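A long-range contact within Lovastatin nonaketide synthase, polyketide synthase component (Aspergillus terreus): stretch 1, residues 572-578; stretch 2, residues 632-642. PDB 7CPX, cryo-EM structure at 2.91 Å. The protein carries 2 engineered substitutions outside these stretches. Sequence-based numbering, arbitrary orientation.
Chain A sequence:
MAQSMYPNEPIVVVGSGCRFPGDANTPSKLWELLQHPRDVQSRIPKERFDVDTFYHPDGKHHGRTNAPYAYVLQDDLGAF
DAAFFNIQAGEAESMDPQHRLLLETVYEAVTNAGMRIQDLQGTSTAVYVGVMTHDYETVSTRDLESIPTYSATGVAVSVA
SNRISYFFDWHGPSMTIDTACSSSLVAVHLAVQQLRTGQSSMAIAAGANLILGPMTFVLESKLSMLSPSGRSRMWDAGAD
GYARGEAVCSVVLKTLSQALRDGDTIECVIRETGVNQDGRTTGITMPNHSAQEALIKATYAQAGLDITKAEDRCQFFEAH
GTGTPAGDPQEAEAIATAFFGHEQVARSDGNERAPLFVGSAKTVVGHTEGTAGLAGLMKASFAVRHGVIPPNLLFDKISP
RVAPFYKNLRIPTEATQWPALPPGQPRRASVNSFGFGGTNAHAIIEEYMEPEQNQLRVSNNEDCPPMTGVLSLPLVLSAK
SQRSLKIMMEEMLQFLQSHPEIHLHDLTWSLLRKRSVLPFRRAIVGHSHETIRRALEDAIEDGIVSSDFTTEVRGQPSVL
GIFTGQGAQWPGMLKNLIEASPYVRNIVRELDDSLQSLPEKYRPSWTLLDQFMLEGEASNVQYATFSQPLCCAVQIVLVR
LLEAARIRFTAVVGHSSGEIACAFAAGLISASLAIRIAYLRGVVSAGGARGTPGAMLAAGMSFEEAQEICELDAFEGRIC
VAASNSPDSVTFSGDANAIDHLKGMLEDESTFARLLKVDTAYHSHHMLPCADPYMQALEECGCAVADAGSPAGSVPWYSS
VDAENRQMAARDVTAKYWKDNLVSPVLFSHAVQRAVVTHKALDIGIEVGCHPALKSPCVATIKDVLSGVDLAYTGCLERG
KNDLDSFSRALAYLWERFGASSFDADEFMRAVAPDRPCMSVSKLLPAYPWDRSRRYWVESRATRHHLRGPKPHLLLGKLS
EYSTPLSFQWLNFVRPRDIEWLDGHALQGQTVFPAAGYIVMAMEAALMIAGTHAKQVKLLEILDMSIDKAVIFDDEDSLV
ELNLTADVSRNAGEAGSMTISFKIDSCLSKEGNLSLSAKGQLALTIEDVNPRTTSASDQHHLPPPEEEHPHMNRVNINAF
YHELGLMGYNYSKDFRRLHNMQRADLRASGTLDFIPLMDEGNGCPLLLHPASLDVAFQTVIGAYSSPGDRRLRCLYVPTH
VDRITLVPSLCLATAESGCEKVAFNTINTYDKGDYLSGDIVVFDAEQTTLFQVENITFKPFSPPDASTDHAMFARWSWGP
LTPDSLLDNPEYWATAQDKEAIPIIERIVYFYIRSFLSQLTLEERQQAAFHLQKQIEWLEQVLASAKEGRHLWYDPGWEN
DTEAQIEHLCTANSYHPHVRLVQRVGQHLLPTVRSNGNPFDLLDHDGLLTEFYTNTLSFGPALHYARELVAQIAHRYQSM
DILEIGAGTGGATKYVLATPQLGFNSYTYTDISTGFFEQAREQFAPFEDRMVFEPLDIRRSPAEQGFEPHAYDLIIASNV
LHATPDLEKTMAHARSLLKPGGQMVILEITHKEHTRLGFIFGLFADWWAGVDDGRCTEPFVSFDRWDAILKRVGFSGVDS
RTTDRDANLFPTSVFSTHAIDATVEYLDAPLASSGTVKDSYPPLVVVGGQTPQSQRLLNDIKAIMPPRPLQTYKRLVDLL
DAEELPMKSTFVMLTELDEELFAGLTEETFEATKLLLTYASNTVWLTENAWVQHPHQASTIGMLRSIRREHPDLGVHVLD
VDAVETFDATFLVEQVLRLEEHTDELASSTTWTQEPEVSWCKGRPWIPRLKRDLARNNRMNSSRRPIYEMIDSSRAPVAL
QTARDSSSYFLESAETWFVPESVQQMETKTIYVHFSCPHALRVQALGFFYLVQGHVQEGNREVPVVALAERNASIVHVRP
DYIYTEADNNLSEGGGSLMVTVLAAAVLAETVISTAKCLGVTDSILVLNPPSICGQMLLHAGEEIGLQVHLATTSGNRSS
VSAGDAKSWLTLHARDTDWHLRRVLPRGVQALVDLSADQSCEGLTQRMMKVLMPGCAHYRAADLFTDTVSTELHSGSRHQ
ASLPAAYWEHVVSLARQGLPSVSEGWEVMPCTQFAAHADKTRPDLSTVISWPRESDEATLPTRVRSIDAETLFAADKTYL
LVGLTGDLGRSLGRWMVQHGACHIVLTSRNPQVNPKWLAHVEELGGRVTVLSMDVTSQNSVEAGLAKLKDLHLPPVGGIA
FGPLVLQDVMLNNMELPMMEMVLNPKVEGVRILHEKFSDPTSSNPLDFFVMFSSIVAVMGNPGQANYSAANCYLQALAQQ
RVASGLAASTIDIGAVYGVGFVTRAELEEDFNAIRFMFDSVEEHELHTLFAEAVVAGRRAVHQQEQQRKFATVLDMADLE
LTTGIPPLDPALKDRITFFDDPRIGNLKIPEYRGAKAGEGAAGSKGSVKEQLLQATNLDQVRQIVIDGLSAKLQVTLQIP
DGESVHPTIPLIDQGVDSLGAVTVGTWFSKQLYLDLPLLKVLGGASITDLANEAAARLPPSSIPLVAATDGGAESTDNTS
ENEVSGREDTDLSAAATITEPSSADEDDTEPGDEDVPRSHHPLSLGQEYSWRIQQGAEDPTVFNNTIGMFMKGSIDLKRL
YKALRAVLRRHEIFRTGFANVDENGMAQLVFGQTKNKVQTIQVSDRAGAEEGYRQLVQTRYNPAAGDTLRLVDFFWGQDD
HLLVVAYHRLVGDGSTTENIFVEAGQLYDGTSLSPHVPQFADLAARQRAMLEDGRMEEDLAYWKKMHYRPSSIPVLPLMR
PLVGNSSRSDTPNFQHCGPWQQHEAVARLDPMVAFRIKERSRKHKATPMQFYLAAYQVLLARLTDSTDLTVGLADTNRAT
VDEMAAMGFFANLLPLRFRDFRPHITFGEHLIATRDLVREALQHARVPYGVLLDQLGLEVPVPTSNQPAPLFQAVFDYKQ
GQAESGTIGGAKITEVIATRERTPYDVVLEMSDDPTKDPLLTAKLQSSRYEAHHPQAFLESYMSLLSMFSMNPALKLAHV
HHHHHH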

# COMPACT_ATOMS: atom_id res chain seq x y z
N GLY A 572 -49.09 70.87 -5.16
CA GLY A 572 -47.72 71.02 -4.69
C GLY A 572 -46.70 70.23 -5.48
O GLY A 572 -45.81 69.61 -4.89
N MET A 573 -46.81 70.24 -6.81
CA MET A 573 -45.81 69.57 -7.64
C MET A 573 -44.55 70.43 -7.74
O MET A 573 -44.61 71.66 -7.76
CB MET A 573 -46.37 69.30 -9.03
CG MET A 573 -47.57 68.36 -9.05
SD MET A 573 -47.15 66.62 -9.28
CE MET A 573 -46.48 66.20 -7.68
N LEU A 574 -43.40 69.75 -7.79
CA LEU A 574 -42.08 70.35 -7.85
C LEU A 574 -41.72 71.13 -6.59
O LEU A 574 -40.67 71.79 -6.57
CB LEU A 574 -41.91 71.30 -9.05
CG LEU A 574 -42.02 70.73 -10.46
CD1 LEU A 574 -41.61 71.78 -11.48
CD2 LEU A 574 -41.20 69.46 -10.63
N LYS A 575 -42.54 71.07 -5.54
CA LYS A 575 -42.23 71.84 -4.34
C LYS A 575 -40.91 71.40 -3.73
O LYS A 575 -40.10 72.23 -3.31
CB LYS A 575 -43.37 71.69 -3.32
CG LYS A 575 -43.58 70.27 -2.82
CD LYS A 575 -44.78 70.18 -1.90
CE LYS A 575 -44.93 68.79 -1.30
NZ LYS A 575 -45.15 67.76 -2.34
N ASN A 576 -40.67 70.08 -3.68
CA ASN A 576 -39.42 69.59 -3.13
C ASN A 576 -38.27 69.77 -4.12
O ASN A 576 -37.15 70.13 -3.71
CB ASN A 576 -39.56 68.12 -2.75
CG ASN A 576 -40.80 67.86 -1.91
OD1 ASN A 576 -41.67 67.08 -2.29
ND2 ASN A 576 -40.87 68.51 -0.75
N LEU A 577 -38.52 69.55 -5.41
CA LEU A 577 -37.47 69.74 -6.41
C LEU A 577 -37.01 71.19 -6.44
O LEU A 577 -35.80 71.46 -6.49
CB LEU A 577 -37.98 69.31 -7.79
CG LEU A 577 -37.82 67.83 -8.15
CD1 LEU A 577 -38.69 67.49 -9.35
CD2 LEU A 577 -36.37 67.51 -8.44
N ILE A 578 -37.95 72.13 -6.41
CA ILE A 578 -37.59 73.54 -6.46
C ILE A 578 -36.82 73.95 -5.21
O ILE A 578 -35.83 74.68 -5.29
CB ILE A 578 -38.85 74.40 -6.65
CG1 ILE A 578 -39.45 74.15 -8.04
CG2 ILE A 578 -38.52 75.88 -6.45
CD1 ILE A 578 -40.81 74.76 -8.26
N CYS A 632 -47.36 72.50 -17.19
CA CYS A 632 -46.37 72.77 -18.23
C CYS A 632 -44.98 72.93 -17.63
O CYS A 632 -44.00 72.37 -18.15
CB CYS A 632 -46.76 74.01 -19.02
SG CYS A 632 -45.65 74.37 -20.40
N ALA A 633 -44.87 73.69 -16.54
CA ALA A 633 -43.58 73.87 -15.88
C ALA A 633 -43.07 72.56 -15.29
O ALA A 633 -41.87 72.27 -15.35
CB ALA A 633 -43.69 74.94 -14.79
N VAL A 634 -43.97 71.76 -14.71
CA VAL A 634 -43.58 70.46 -14.18
C VAL A 634 -42.94 69.62 -15.28
O VAL A 634 -41.84 69.08 -15.12
CB VAL A 634 -44.79 69.75 -13.56
CG1 VAL A 634 -44.50 68.27 -13.38
CG2 VAL A 634 -45.17 70.39 -12.24
N GLN A 635 -43.62 69.53 -16.42
CA GLN A 635 -43.12 68.68 -17.50
C GLN A 635 -41.85 69.26 -18.11
O GLN A 635 -40.94 68.51 -18.49
CB GLN A 635 -44.21 68.50 -18.56
CG GLN A 635 -45.42 67.76 -18.02
CD GLN A 635 -46.56 67.70 -19.01
OE1 GLN A 635 -46.69 66.73 -19.77
NE2 GLN A 635 -47.41 68.72 -19.01
N ILE A 636 -41.75 70.59 -18.20
CA ILE A 636 -40.54 71.21 -18.74
C ILE A 636 -39.35 70.92 -17.84
O ILE A 636 -38.27 70.54 -18.31
CB ILE A 636 -40.75 72.73 -18.91
CG1 ILE A 636 -41.71 73.00 -20.07
CG2 ILE A 636 -39.42 73.43 -19.14
CD1 ILE A 636 -42.25 74.41 -20.11
N VAL A 637 -39.53 71.08 -16.53
CA VAL A 637 -38.44 70.80 -15.59
C VAL A 637 -38.05 69.33 -15.66
O VAL A 637 -36.86 69.00 -15.68
CB VAL A 637 -38.85 71.21 -14.17
CG1 VAL A 637 -37.84 70.69 -13.15
CG2 VAL A 637 -38.97 72.73 -14.07
N LEU A 638 -39.04 68.44 -15.70
CA LEU A 638 -38.73 67.01 -15.72
C LEU A 638 -38.00 66.62 -17.00
O LEU A 638 -37.03 65.86 -16.95
CB LEU A 638 -40.02 66.21 -15.56
CG LEU A 638 -40.66 66.35 -14.17
CD1 LEU A 638 -42.10 65.89 -14.19
CD2 LEU A 638 -39.87 65.56 -13.14
N VAL A 639 -38.44 67.13 -18.15
CA VAL A 639 -37.78 66.78 -19.40
C VAL A 639 -36.38 67.39 -19.46
O VAL A 639 -35.45 66.78 -20.00
CB VAL A 639 -38.64 67.20 -20.61
CG1 VAL A 639 -38.73 68.71 -20.72
CG2 VAL A 639 -38.09 66.59 -21.90
N ARG A 640 -36.21 68.60 -18.92
CA ARG A 640 -34.87 69.18 -18.87
C ARG A 640 -33.95 68.34 -17.99
O ARG A 640 -32.78 68.13 -18.33
CB ARG A 640 -34.94 70.62 -18.35
CG ARG A 640 -35.42 71.62 -19.38
CD ARG A 640 -35.10 73.05 -18.98
NE ARG A 640 -33.66 73.29 -18.92
CZ ARG A 640 -33.09 74.46 -18.69
NH1 ARG A 640 -33.82 75.55 -18.49
NH2 ARG A 640 -31.77 74.56 -18.66
N LEU A 641 -34.46 67.86 -16.86
CA LEU A 641 -33.66 66.98 -16.01
C LEU A 641 -33.30 65.69 -16.75
O LEU A 641 -32.16 65.22 -16.68
CB LEU A 641 -34.41 66.66 -14.72
CG LEU A 641 -34.59 67.82 -13.74
CD1 LEU A 641 -35.58 67.44 -12.66
CD2 LEU A 641 -33.26 68.22 -13.13
N LEU A 642 -34.27 65.10 -17.45
CA LEU A 642 -34.02 63.86 -18.18
C LEU A 642 -32.97 64.07 -19.26
O LEU A 642 -32.08 63.23 -19.45
CB LEU A 642 -35.32 63.33 -18.77
CG LEU A 642 -36.36 62.90 -17.74
CD1 LEU A 642 -37.73 62.75 -18.38
CD2 LEU A 642 -35.94 61.61 -17.07

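Leu574 forms the apolar centre of this contact, its side chain laid against the helix of residues 632-642. Its CG lies 3.6 Å from Val634 CG2, and its CD1 reaches past that methyl to the backbone, 3.6 Å from Val634 CA, while also meeting Val637 CG2 at 3.8 Å. Val634 and Val637 lie three residues apart, just under one helical turn, so the leucine branch settles across both. The nearest CA atoms of the two stretches are Leu574 CA and Val634 CA, 6.5 Å apart. On the same valine, Met573 CB packs 3.6 Å from Val634 CG2; the end of the methionine side chain leads away. Leu577, three residues beyond Leu574, extends the seam more loosely: its CD1 is 4.4 Å from Leu638 CD2 and its CD2 is 4.3 Å from Leu641 CD1. No hydrogen bond crosses between the stretches; the contact is made by apolar side chains, and 281 Å² of surface is buried, both sides summed. A type II turn from Gly572 to Lys575 leads into the helix that starts at Lys575; Leu574, at the N-cap position just before it, accepts at O from Ile578 N at 2.7 Å. At the polar edge, out of reach of the second stretch, Lys575 NZ folds back to donate to Gly572 O at 3.2 Å, and Asn576 bonds elsewhere in the structure.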